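Local atomic coordinates of ammonium transporter (Kuenenia stuttgartiensis, PDB entry 6EU6), a protein that belongs to the ammonium transporter family and probably serves as a membrane sensor that signals ammonium through a histidine kinase. Residues P187-Y192 / E393-G398; Y94-F99 / G145-P150; A341-L346 / G351-Q356. All coordinates share one frame; numbering follows the deposited sequence.

Contact 1 of 3, residues P187-Y192 / E393-G398. With LMT (dodecyl-beta-D-maltoside), chain E; ZDM (nonyl 4-O-alpha-D-glucopyranosyl-beta-D-glucopyranoside), chain D.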
loop_
_atom_site.group_PDB
_atom_site.type_symbol
_atom_site.label_atom_id
_atom_site.label_comp_id
_atom_site.label_asym_id
_atom_site.label_seq_id
_atom_site.Cartn_x
_atom_site.Cartn_y
_atom_site.Cartn_z
ATOM N N PRO A 187 -16.481 -25.867 16.005
ATOM C CA PRO A 187 -16.127 -24.619 16.707
ATOM C C PRO A 187 -14.858 -24.660 17.498
ATOM O O PRO A 187 -14.308 -25.718 17.830
ATOM C CB PRO A 187 -17.312 -24.385 17.679
ATOM C CG PRO A 187 -18.321 -25.478 17.349
ATOM C CD PRO A 187 -17.581 -26.582 16.658
ATOM N N ARG A 188 -14.354 -23.485 17.794
ATOM C CA ARG A 188 -13.205 -23.426 18.668
ATOM C C ARG A 188 -13.647 -24.003 20.043
ATOM O O ARG A 188 -14.798 -23.821 20.485
ATOM C CB ARG A 188 -12.702 -21.967 18.787
ATOM C CG ARG A 188 -12.061 -21.412 17.504
ATOM C CD ARG A 188 -11.728 -19.946 17.609
ATOM N NE ARG A 188 -12.986 -19.183 17.484
ATOM C CZ ARG A 188 -13.075 -17.854 17.478
ATOM N NH1 ARG A 188 -11.985 -17.077 17.492
ATOM N NH2 ARG A 188 -14.242 -17.325 17.325
ATOM N N ILE A 189 -12.735 -24.688 20.696
ATOM C CA ILE A 189 -13.008 -25.258 21.993
ATOM C C ILE A 189 -13.696 -24.363 22.997
ATOM O O ILE A 189 -14.648 -24.783 23.649
ATOM C CB ILE A 189 -11.768 -25.861 22.698
ATOM C CG1 ILE A 189 -10.751 -24.783 22.990
ATOM C CG2 ILE A 189 -11.264 -27.049 21.907
ATOM C CD1 ILE A 189 -9.390 -25.270 23.398
ATOM N N ASP A 190 -13.272 -23.155 23.222
ATOM C CA ASP A 190 -14.066 -22.433 24.283
ATOM C C ASP A 190 -15.061 -21.466 23.689
ATOM O O ASP A 190 -15.356 -20.458 24.309
ATOM C CB ASP A 190 -13.088 -21.666 25.145
ATOM C CG ASP A 190 -11.939 -21.089 24.304
ATOM O OD1 ASP A 190 -12.043 -21.166 23.013
ATOM O OD2 ASP A 190 -10.921 -20.664 24.922
ATOM N N LYS A 191 -15.586 -21.723 22.480
ATOM C CA LYS A 191 -16.443 -20.711 21.880
ATOM C C LYS A 191 -17.825 -20.658 22.576
ATOM O O LYS A 191 -18.387 -19.576 22.803
ATOM C CB LYS A 191 -16.630 -21.006 20.372
ATOM C CG LYS A 191 -17.662 -20.114 19.664
ATOM C CD LYS A 191 -17.289 -18.637 19.777
ATOM C CE LYS A 191 -18.380 -17.770 19.174
ATOM N NZ LYS A 191 -18.043 -16.323 19.248
ATOM N N TYR A 192 -18.403 -21.848 22.778
ATOM C CA TYR A 192 -19.771 -21.902 23.304
ATOM C C TYR A 192 -19.807 -22.454 24.700
ATOM O O TYR A 192 -19.094 -23.374 24.992
ATOM C CB TYR A 192 -20.614 -22.775 22.410
ATOM C CG TYR A 192 -20.702 -22.202 21.006
ATOM C CD1 TYR A 192 -21.309 -20.968 20.783
ATOM C CD2 TYR A 192 -20.125 -22.846 19.919
ATOM C CE1 TYR A 192 -21.375 -20.399 19.497
ATOM C CE2 TYR A 192 -20.209 -22.306 18.608
ATOM C CZ TYR A 192 -20.866 -21.060 18.421
ATOM O OH TYR A 192 -21.013 -20.436 17.188
ATOM N N GLU A 393 -4.985 -29.687 22.963
ATOM C CA GLU A 393 -3.841 -29.160 23.722
ATOM C C GLU A 393 -3.168 -28.060 22.863
ATOM O O GLU A 393 -2.883 -26.959 23.286
ATOM C CB GLU A 393 -2.822 -30.296 24.091
ATOM C CG GLU A 393 -3.425 -31.614 24.603
ATOM C CD GLU A 393 -3.790 -32.648 23.498
ATOM O OE1 GLU A 393 -2.882 -33.158 22.774
ATOM O OE2 GLU A 393 -5.002 -32.970 23.368
ATOM N N GLU A 394 -2.937 -28.393 21.607
ATOM C CA GLU A 394 -2.420 -27.462 20.637
ATOM C C GLU A 394 -3.308 -26.217 20.447
ATOM O O GLU A 394 -2.872 -25.030 20.435
ATOM C CB GLU A 394 -2.239 -28.272 19.395
ATOM C CG GLU A 394 -1.769 -27.508 18.250
ATOM C CD GLU A 394 -1.166 -28.429 17.253
ATOM O OE1 GLU A 394 -1.424 -29.717 17.314
ATOM O OE2 GLU A 394 -0.409 -27.768 16.471
ATOM N N GLU A 395 -4.600 -26.475 20.441
ATOM C CA GLU A 395 -5.532 -25.397 20.355
ATOM C C GLU A 395 -5.448 -24.438 21.533
ATOM O O GLU A 395 -5.471 -23.235 21.343
ATOM C CB GLU A 395 -6.894 -25.988 20.117
ATOM C CG GLU A 395 -7.957 -24.950 19.966
ATOM C CD GLU A 395 -9.326 -25.524 19.641
ATOM O OE1 GLU A 395 -9.487 -26.768 19.455
ATOM O OE2 GLU A 395 -10.242 -24.672 19.569
ATOM N N LYS A 396 -5.240 -24.938 22.760
ATOM C CA LYS A 396 -5.150 -24.050 23.953
ATOM C C LYS A 396 -3.795 -23.391 24.019
ATOM O O LYS A 396 -3.709 -22.239 24.322
ATOM C CB LYS A 396 -5.387 -24.848 25.237
ATOM C CG LYS A 396 -6.805 -25.372 25.355
ATOM C CD LYS A 396 -6.903 -26.534 26.324
ATOM C CE LYS A 396 -8.038 -27.455 25.939
ATOM N NZ LYS A 396 -8.055 -28.636 26.840
ATOM N N ARG A 397 -2.738 -24.111 23.665
ATOM C CA ARG A 397 -1.417 -23.527 23.678
ATOM C C ARG A 397 -1.275 -22.470 22.565
ATOM O O ARG A 397 -0.589 -21.498 22.724
ATOM C CB ARG A 397 -0.388 -24.616 23.459
ATOM C CG ARG A 397 0.850 -24.462 24.330
ATOM C CD ARG A 397 1.342 -25.826 24.796
ATOM N NE ARG A 397 1.508 -26.726 23.652
ATOM C CZ ARG A 397 1.197 -28.022 23.646
ATOM N NH1 ARG A 397 1.373 -28.745 22.538
ATOM N NH2 ARG A 397 0.705 -28.600 24.734
ATOM N N GLY A 398 -1.891 -22.689 21.415
ATOM C CA GLY A 398 -1.686 -21.789 20.305
ATOM C C GLY A 398 -1.020 -22.511 19.166
ATOM O O GLY A 398 -0.151 -23.358 19.380
HETATM C C1B LMT E . -2.392 -30.906 12.926
HETATM C C2B LMT E . -1.908 -31.033 14.408
HETATM C C3B LMT E . -1.712 -32.499 14.773
HETATM C C4B LMT E . -3.051 -33.143 14.558
HETATM C C5B LMT E . -3.465 -33.089 13.111
HETATM C C6B LMT E . -4.775 -33.878 12.945
HETATM O O1B LMT E . -1.396 -31.419 12.050
HETATM O O2B LMT E . -0.644 -30.392 14.624
HETATM O O3B LMT E . -1.345 -32.746 16.137
HETATM O "O4'" LMT E . -3.003 -34.508 14.990
HETATM O O5B LMT E . -3.560 -31.697 12.698
HETATM O O6B LMT E . -5.632 -33.879 14.142
HETATM C "C1'" LMT E . 1.215 -30.356 9.061
HETATM C "C2'" LMT E . 1.009 -29.460 10.222
HETATM C "C3'" LMT E . 0.380 -30.149 11.346
HETATM C "C4'" LMT E . -0.942 -30.635 10.957
HETATM C "C5'" LMT E . -0.805 -31.455 9.651
HETATM C "C6'" LMT E . -2.174 -31.835 9.131
HETATM O "O1'" LMT E . 1.862 -29.647 8.027
HETATM O "O2'" LMT E . 2.248 -29.039 10.721
HETATM O "O3'" LMT E . 0.174 -29.292 12.453
HETATM O "O5'" LMT E . -0.070 -30.779 8.641
HETATM O "O6'" LMT E . -3.132 -30.760 9.073
HETATM C C1 LMT E . 2.109 -30.479 6.861
HETATM C C2 LMT E . 2.986 -29.724 5.850
HETATM C C3 LMT E . 3.119 -30.425 4.502
HETATM C C4 LMT E . 4.014 -29.650 3.505
HETATM C C5 LMT E . 3.249 -29.067 2.310
HETATM C C6 LMT E . 3.887 -29.193 0.928
HETATM C C7 LMT E . 3.233 -28.191 -0.044
HETATM C C8 LMT E . 2.686 -28.798 -1.332
HETATM C C9 LMT E . 2.016 -27.778 -2.292
HETATM C C10 LMT E . 1.808 -28.318 -3.754
HETATM C C11 LMT E . 0.483 -27.961 -4.511
HETATM C C12 LMT E . 0.562 -27.016 -5.727
HETATM C C1 ZDM D . -25.518 -27.264 14.743
HETATM O O1 ZDM D . -22.424 -27.331 19.703
HETATM C C2 ZDM D . -25.418 -27.173 16.282
HETATM O O2 ZDM D . -23.766 -25.203 22.440
HETATM C C3 ZDM D . -24.022 -27.155 16.977
HETATM O O3 ZDM D . -26.082 -28.291 19.629
HETATM C C4 ZDM D . -22.864 -27.120 15.968
HETATM O O4 ZDM D . -26.055 -26.195 21.468
HETATM C C5 ZDM D . -24.825 -28.005 20.260
HETATM O O5 ZDM D . -23.182 -27.993 14.902
HETATM C C6 ZDM D . -24.226 -27.698 13.983
HETATM O O6 ZDM D . -19.985 -26.566 20.766
HETATM C C7 ZDM D . -24.839 -26.587 20.818
HETATM O O7 ZDM D . -23.858 -28.262 17.892
HETATM C C8 ZDM D . -23.636 -26.439 21.719
HETATM C C9 ZDM D . -22.375 -26.457 20.836
HETATM C C10 ZDM D . -23.689 -27.898 19.262
HETATM C C11 ZDM D . -21.120 -26.889 21.586
HETATM O O16 ZDM D . -23.580 -26.958 12.917
HETATM C C18 ZDM D . -24.219 -26.089 11.981
HETATM C C19 ZDM D . -25.290 -26.761 11.149
HETATM C C22 ZDM D . -25.279 -26.309 9.697
HETATM C C25 ZDM D . -26.501 -25.501 9.314
HETATM C C28 ZDM D . -26.396 -24.842 7.931
HETATM C C31 ZDM D . -26.920 -25.719 6.807
HETATM C C34 ZDM D . -27.392 -24.914 5.617
HETATM O O49 ZDM D . -26.212 -26.086 14.286
HETATM O O55 ZDM D . -26.171 -28.283 16.735
HETATM C C57 ZDM D . -21.540 -27.620 16.563
HETATM O O61 ZDM D . -21.135 -26.726 17.600
#
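R188 and I189 meet E395. Just ahead, P187 borders the detergent ZDM, its CG 3.1 Å from ZDM O61, and P187 O accepts from R389 NH1. R188 CA lies 3.3 Å from E395 OE2, while its guanidinium leads away to salt bridges with D317 and E117. I189 carries most of the contact. It sits inside a type I beta turn from R188 to K191, closed by K191 N to R188 O. I189 N donates a nearly straight hydrogen bond to E395 OE2 (2.7 Å, 168°), from above the carboxylate plane. E395 has CG anti to the backbone N (chi1 -178°), and this extended shape brings its carboxylate from the helix to the loop backbone. I189 CG2 packs against E395 OE1 at 3.0 Å, and that oxygen forms a salt bridge with R389. I189 CD1 presses tightly on K396 CG, 3.2 Å away, the side chains crossing at about a right angle. With an alanine at E395, R389 would probably lose its acidic partner and the I189 N-H its acceptor. Beyond the turn, Y192 CD2 stands 3.8 Å from ZDM O6. The contact joins the loop between helices 167-185 and 206-226 to the C-terminal helix 392-397.

Contact 2 of 3, residues Y94-F99 / G145-P150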
loop_
_atom_site.group_PDB
_atom_site.type_symbol
_atom_site.label_atom_id
_atom_site.label_comp_id
_atom_site.label_asym_id
_atom_site.label_seq_id
_atom_site.Cartn_x
_atom_site.Cartn_y
_atom_site.Cartn_z
ATOM N N TYR A 94 -2.226 -11.324 -21.168
ATOM C CA TYR A 94 -1.620 -11.537 -19.872
ATOM C C TYR A 94 -2.182 -10.665 -18.765
ATOM O O TYR A 94 -2.269 -11.107 -17.670
ATOM C CB TYR A 94 -0.123 -11.368 -19.946
ATOM C CG TYR A 94 0.490 -12.319 -20.890
ATOM C CD1 TYR A 94 0.634 -13.626 -20.553
ATOM C CD2 TYR A 94 0.858 -11.921 -22.138
ATOM C CE1 TYR A 94 1.174 -14.515 -21.427
ATOM C CE2 TYR A 94 1.406 -12.801 -23.018
ATOM C CZ TYR A 94 1.548 -14.094 -22.654
ATOM O OH TYR A 94 2.085 -14.967 -23.519
ATOM N N SER A 95 -2.543 -9.439 -19.084
ATOM C CA SER A 95 -3.105 -8.533 -18.111
ATOM C C SER A 95 -4.412 -9.100 -17.573
ATOM O O SER A 95 -4.616 -9.154 -16.407
ATOM C CB SER A 95 -3.266 -7.161 -18.727
ATOM O OG SER A 95 -2.030 -6.747 -19.235
ATOM N N PHE A 96 -5.278 -9.518 -18.475
ATOM C CA PHE A 96 -6.534 -10.167 -18.120
ATOM C C PHE A 96 -6.238 -11.392 -17.284
ATOM O O PHE A 96 -6.900 -11.664 -16.295
ATOM C CB PHE A 96 -7.266 -10.589 -19.366
ATOM C CG PHE A 96 -8.575 -11.231 -19.089
ATOM C CD1 PHE A 96 -9.714 -10.466 -18.843
ATOM C CD2 PHE A 96 -8.676 -12.603 -19.048
ATOM C CE1 PHE A 96 -10.942 -11.098 -18.614
ATOM C CE2 PHE A 96 -9.891 -13.244 -18.793
ATOM C CZ PHE A 96 -11.032 -12.489 -18.600
ATOM N N PHE A 97 -5.276 -12.197 -17.723
ATOM C CA PHE A 97 -4.942 -13.425 -17.033
ATOM C C PHE A 97 -4.514 -13.154 -15.561
ATOM O O PHE A 97 -4.989 -13.836 -14.638
ATOM C CB PHE A 97 -3.815 -14.121 -17.760
ATOM C CG PHE A 97 -3.584 -15.510 -17.318
ATOM C CD1 PHE A 97 -2.750 -15.796 -16.275
ATOM C CD2 PHE A 97 -4.139 -16.562 -18.027
ATOM C CE1 PHE A 97 -2.515 -17.093 -15.867
ATOM C CE2 PHE A 97 -3.865 -17.860 -17.654
ATOM C CZ PHE A 97 -3.074 -18.128 -16.542
ATOM N N PHE A 98 -3.687 -12.124 -15.354
ATOM C CA PHE A 98 -3.199 -11.881 -14.026
ATOM C C PHE A 98 -4.302 -11.314 -13.141
ATOM O O PHE A 98 -4.387 -11.666 -11.957
ATOM C CB PHE A 98 -1.984 -10.944 -14.045
ATOM C CG PHE A 98 -1.382 -10.734 -12.678
ATOM C CD1 PHE A 98 -0.991 -11.820 -11.884
ATOM C CD2 PHE A 98 -1.316 -9.476 -12.128
ATOM C CE1 PHE A 98 -0.524 -11.651 -10.589
ATOM C CE2 PHE A 98 -0.829 -9.295 -10.831
ATOM C CZ PHE A 98 -0.423 -10.377 -10.070
ATOM N N PHE A 99 -5.085 -10.410 -13.713
ATOM C CA PHE A 99 -6.292 -9.890 -13.071
ATOM C C PHE A 99 -7.218 -10.993 -12.571
ATOM O O PHE A 99 -7.595 -11.030 -11.395
ATOM C CB PHE A 99 -6.986 -8.924 -14.002
ATOM C CG PHE A 99 -8.128 -8.140 -13.355
ATOM C CD1 PHE A 99 -7.883 -7.059 -12.543
ATOM C CD2 PHE A 99 -9.431 -8.497 -13.569
ATOM C CE1 PHE A 99 -8.961 -6.317 -11.959
ATOM C CE2 PHE A 99 -10.491 -7.764 -13.017
ATOM C CZ PHE A 99 -10.251 -6.680 -12.174
ATOM N N GLY A 145 -17.998 -17.254 -18.451
ATOM C CA GLY A 145 -17.274 -17.912 -19.493
ATOM C C GLY A 145 -17.430 -17.293 -20.883
ATOM O O GLY A 145 -16.742 -17.662 -21.836
ATOM N N ASN A 146 -18.250 -16.267 -20.989
ATOM C CA ASN A 146 -18.286 -15.500 -22.237
ATOM C C ASN A 146 -17.167 -14.491 -22.386
ATOM O O ASN A 146 -17.105 -13.826 -23.387
ATOM C CB ASN A 146 -19.607 -14.732 -22.345
ATOM C CG ASN A 146 -19.777 -13.670 -21.249
ATOM O OD1 ASN A 146 -19.574 -13.888 -20.087
ATOM N ND2 ASN A 146 -20.210 -12.576 -21.635
ATOM N N LEU A 147 -16.348 -14.277 -21.364
ATOM C CA LEU A 147 -15.634 -12.964 -21.285
ATOM C C LEU A 147 -14.345 -12.934 -22.109
ATOM O O LEU A 147 -13.924 -11.899 -22.554
ATOM C CB LEU A 147 -15.263 -12.666 -19.823
ATOM C CG LEU A 147 -14.885 -11.289 -19.292
ATOM C CD1 LEU A 147 -16.050 -10.329 -19.407
ATOM C CD2 LEU A 147 -14.503 -11.495 -17.813
ATOM N N PHE A 148 -13.658 -14.052 -22.227
ATOM C CA PHE A 148 -12.324 -14.025 -22.836
ATOM C C PHE A 148 -12.303 -14.698 -24.230
ATOM O O PHE A 148 -11.762 -14.106 -25.178
ATOM C CB PHE A 148 -11.304 -14.742 -21.921
ATOM C CG PHE A 148 -9.898 -14.591 -22.371
ATOM C CD1 PHE A 148 -9.239 -13.358 -22.267
ATOM C CD2 PHE A 148 -9.245 -15.643 -22.976
ATOM C CE1 PHE A 148 -7.920 -13.233 -22.701
ATOM C CE2 PHE A 148 -7.922 -15.521 -23.413
ATOM C CZ PHE A 148 -7.258 -14.313 -23.263
ATOM N N SER A 149 -12.816 -15.929 -24.316
ATOM C CA SER A 149 -12.692 -16.803 -25.506
ATOM C C SER A 149 -13.815 -16.373 -26.448
ATOM O O SER A 149 -14.943 -16.048 -25.997
ATOM C CB SER A 149 -12.816 -18.291 -25.151
ATOM O OG SER A 149 -11.600 -18.822 -24.639
ATOM N N PRO A 150 -13.521 -16.366 -27.769
ATOM C CA PRO A 150 -14.482 -15.823 -28.779
ATOM C C PRO A 150 -15.773 -16.643 -28.887
ATOM O O PRO A 150 -15.719 -17.854 -28.792
ATOM C CB PRO A 150 -13.689 -15.892 -30.090
ATOM C CG PRO A 150 -12.723 -17.009 -29.885
ATOM C CD PRO A 150 -12.354 -17.002 -28.413
#
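The F96 ring has F148 CD1 over one face and L147 CD2 at its edge. The two phenylalanine planes are nearly parallel, 19° apart. They are slid well aside from each other, with ring centroids 4.9 Å apart, so there is little overlap. F148 CD1 reaches in to 3.4 Å from F96 CD2. F148 CB follows along the same ring and comes to 3.7 Å from F96 CE2. The edge contact is made by one leucine methyl. L147 CD2 lies in the plane of the F96 ring, 3.7 Å from F96 CE1.

F96 projects from its helix with CG anti to the backbone N (chi1 -179°), which carries the ring across to the loop. Helix 93-114 belongs to the helical bundle of the ammonium transporter fold. The loop 145-150 follows helix 121-144 and leads to the short helix 155-158. The contact is therefore an aromatic packing of a loop against the start of a bundle helix, and it is entirely apolar across the two segments. Helix 40-67 adds to the same cluster: F67 meets F96 edge-to-face and also touches L147 and F148. The F148 ring has a further neighbour in H88, whose plane is turned by about 20°.

Other residues of helix 93-114 serve the trimer. F98 packs edge-to-face with F221 of a neighbouring subunit, and F97 touches L240 of that subunit. A MES molecule, probably from the crystallisation liquor, lies near the L147 side chain.

Contact 3 of 3, residues A341-L346 / G351-Q356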
loop_
_atom_site.group_PDB
_atom_site.type_symbol
_atom_site.label_atom_id
_atom_site.label_comp_id
_atom_site.label_asym_id
_atom_site.label_seq_id
_atom_site.Cartn_x
_atom_site.Cartn_y
_atom_site.Cartn_z
ATOM N N ALA A 341 -29.850 -1.662 -10.551
ATOM C CA ALA A 341 -29.116 -1.447 -11.760
ATOM C C ALA A 341 -29.921 -0.631 -12.771
ATOM O O ALA A 341 -31.157 -0.736 -12.818
ATOM C CB ALA A 341 -28.698 -2.754 -12.389
ATOM N N GLN A 342 -29.198 0.197 -13.521
ATOM C CA GLN A 342 -29.730 0.912 -14.665
ATOM C C GLN A 342 -30.336 -0.084 -15.649
ATOM O O GLN A 342 -29.715 -1.102 -16.001
ATOM C CB GLN A 342 -28.619 1.727 -15.332
ATOM C CG GLN A 342 -29.138 2.769 -16.290
ATOM C CD GLN A 342 -30.133 3.663 -15.584
ATOM O OE1 GLN A 342 -29.820 4.202 -14.518
ATOM N NE2 GLN A 342 -31.357 3.786 -16.136
ATOM N N LYS A 343 -31.540 0.208 -16.120
ATOM C CA LYS A 343 -32.266 -0.770 -16.941
ATOM C C LYS A 343 -31.531 -1.263 -18.186
ATOM O O LYS A 343 -31.587 -2.414 -18.489
ATOM C CB LYS A 343 -33.709 -0.331 -17.234
ATOM C CG LYS A 343 -34.667 -0.779 -16.125
ATOM C CD LYS A 343 -36.172 -0.725 -16.439
ATOM C CE LYS A 343 -36.843 -2.078 -16.726
ATOM N NZ LYS A 343 -38.090 -2.285 -15.922
ATOM N N SER A 344 -30.745 -0.438 -18.838
ATOM C CA SER A 344 -29.941 -0.864 -19.980
ATOM C C SER A 344 -28.972 -1.989 -19.699
ATOM O O SER A 344 -28.448 -2.625 -20.647
ATOM C CB SER A 344 -29.118 0.341 -20.529
ATOM O OG SER A 344 -28.617 1.170 -19.478
ATOM N N TYR A 345 -28.652 -2.216 -18.413
ATOM C CA TYR A 345 -27.763 -3.319 -18.058
ATOM C C TYR A 345 -28.443 -4.678 -17.838
ATOM O O TYR A 345 -27.765 -5.728 -17.770
ATOM C CB TYR A 345 -26.965 -2.942 -16.794
ATOM C CG TYR A 345 -25.914 -1.950 -17.093
ATOM C CD1 TYR A 345 -24.672 -2.383 -17.491
ATOM C CD2 TYR A 345 -26.163 -0.615 -17.012
ATOM C CE1 TYR A 345 -23.687 -1.495 -17.789
ATOM C CE2 TYR A 345 -25.176 0.296 -17.303
ATOM C CZ TYR A 345 -23.938 -0.183 -17.668
ATOM O OH TYR A 345 -22.942 0.643 -18.019
ATOM N N LEU A 346 -29.759 -4.673 -17.657
ATOM C CA LEU A 346 -30.430 -5.901 -17.346
ATOM C C LEU A 346 -30.306 -6.884 -18.523
ATOM O O LEU A 346 -30.266 -6.493 -19.681
ATOM C CB LEU A 346 -31.853 -5.616 -16.952
ATOM C CG LEU A 346 -32.059 -4.653 -15.793
ATOM C CD1 LEU A 346 -33.569 -4.520 -15.577
ATOM C CD2 LEU A 346 -31.424 -5.102 -14.508
ATOM N N GLY A 351 -36.545 -8.233 -20.121
ATOM C CA GLY A 351 -36.201 -6.825 -19.801
ATOM C C GLY A 351 -36.631 -6.330 -18.431
ATOM O O GLY A 351 -36.339 -5.224 -18.082
ATOM N N SER A 352 -37.296 -7.153 -17.615
ATOM C CA SER A 352 -37.798 -6.684 -16.351
ATOM C C SER A 352 -36.953 -6.999 -15.080
ATOM O O SER A 352 -36.223 -8.006 -15.037
ATOM C CB SER A 352 -39.163 -7.316 -16.130
ATOM O OG SER A 352 -39.048 -8.648 -15.705
ATOM N N ARG A 353 -37.176 -6.190 -14.048
ATOM C CA ARG A 353 -36.522 -6.316 -12.748
ATOM C C ARG A 353 -36.952 -7.543 -11.983
ATOM O O ARG A 353 -36.128 -8.250 -11.381
ATOM C CB ARG A 353 -36.753 -5.074 -11.860
ATOM C CG ARG A 353 -36.190 -3.775 -12.439
ATOM C CD ARG A 353 -36.058 -2.655 -11.381
ATOM N NE ARG A 353 -35.484 -1.493 -12.034
ATOM C CZ ARG A 353 -34.187 -1.309 -12.257
ATOM N NH1 ARG A 353 -33.278 -2.145 -11.791
ATOM N NH2 ARG A 353 -33.788 -0.288 -12.953
ATOM N N MET A 354 -38.247 -7.829 -12.021
ATOM C CA MET A 354 -38.793 -9.044 -11.445
ATOM C C MET A 354 -38.130 -10.283 -12.014
ATOM O O MET A 354 -37.716 -11.181 -11.299
ATOM C CB MET A 354 -40.266 -9.149 -11.788
ATOM C CG MET A 354 -40.957 -10.210 -10.985
ATOM S SD MET A 354 -41.875 -9.422 -9.666
ATOM C CE MET A 354 -43.192 -8.608 -10.590
ATOM N N HIS A 355 -38.011 -10.314 -13.310
ATOM C CA HIS A 355 -37.447 -11.462 -13.975
ATOM C C HIS A 355 -35.931 -11.467 -13.637
ATOM O O HIS A 355 -35.401 -12.472 -13.322
ATOM C CB HIS A 355 -37.680 -11.316 -15.477
ATOM C CG HIS A 355 -37.574 -12.588 -16.253
ATOM N ND1 HIS A 355 -38.676 -13.344 -16.588
ATOM C CD2 HIS A 355 -36.505 -13.219 -16.800
ATOM C CE1 HIS A 355 -38.287 -14.397 -17.288
ATOM N NE2 HIS A 355 -36.974 -14.350 -17.424
ATOM N N GLN A 356 -35.233 -10.330 -13.735
ATOM C CA GLN A 356 -33.803 -10.312 -13.336
ATOM C C GLN A 356 -33.601 -10.776 -11.908
ATOM O O GLN A 356 -32.627 -11.495 -11.618
ATOM C CB GLN A 356 -33.225 -8.915 -13.510
ATOM C CG GLN A 356 -31.717 -8.887 -13.396
ATOM C CD GLN A 356 -31.098 -9.506 -14.602
ATOM O OE1 GLN A 356 -31.361 -9.067 -15.719
ATOM N NE2 GLN A 356 -30.252 -10.487 -14.404
HETATM O O HOH W 1 -39.257 -4.300 -14.104
#
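L346 and G351 bring the two backbones closest, with CA atoms 6.3 Å apart. A341 is the first residue to leave helix 322-340, and residues 343-345 make a 3-10 turn. G351 has a positive phi (81°), and S352 takes the N-cap position of helix 353-385. Its OG accepts from H355 N at 3.1 Å and is also hydrogen-bonded to N350.

R353 crosses to the end of the preceding helix. Its NH1 and NH2 both bond to A341 O, each at 2.7 Å, with the oxygen in the guanidinium plane. Both bonds are bent (146° for NH2, 141° for NH1), as two donors share one oxygen. NH1 comes in the carbonyl plane, on a lone pair, while NH2 lies nearly along the C=O axis. NH1 also reaches A338 O. A positive group among these carbonyls is likely to be favourable for the helix end. The arginine chain is extended from CG to NE, and this gives it the reach. L346 CD1 lies over one face of the guanidinium, and K343 CG is 3.3 Å from R353 NH2. One water accepts from both K343 NZ (3.0 Å) and R353 N.

Q356 OE1 lies 3.7 Å from L346 CB and accepts from L347 N and A348 N. Its NE2 binds G160 O. The whole is the loop connecting consecutive bundle helices 322-340 and 353-385, with a serine N-cap opening the second and an arginine from it bonded to carbonyls at the end of the first.

Overall arrangement
Along the chain contact 2 comes first. Residues 187-192 of contact 1 follow, then both segments of contact 3, and lastly 393-398. Contact 1 therefore closes a span of about 200 residues, while contact 3 joins neighbouring helices. Contacts 2 and 3 have centres about 25 Å apart and do not touch. Contact 1 lies across the chain's centre from both, with centres about 43 Å from contact 2 and about 48 Å from contact 3. Helix 353-385 starts at contact 3 and is followed in the chain by helix 392-397 of contact 1. This fits a membrane bundle with loops at both ends, contact 1 probably on the cytoplasmic side with the C-terminus.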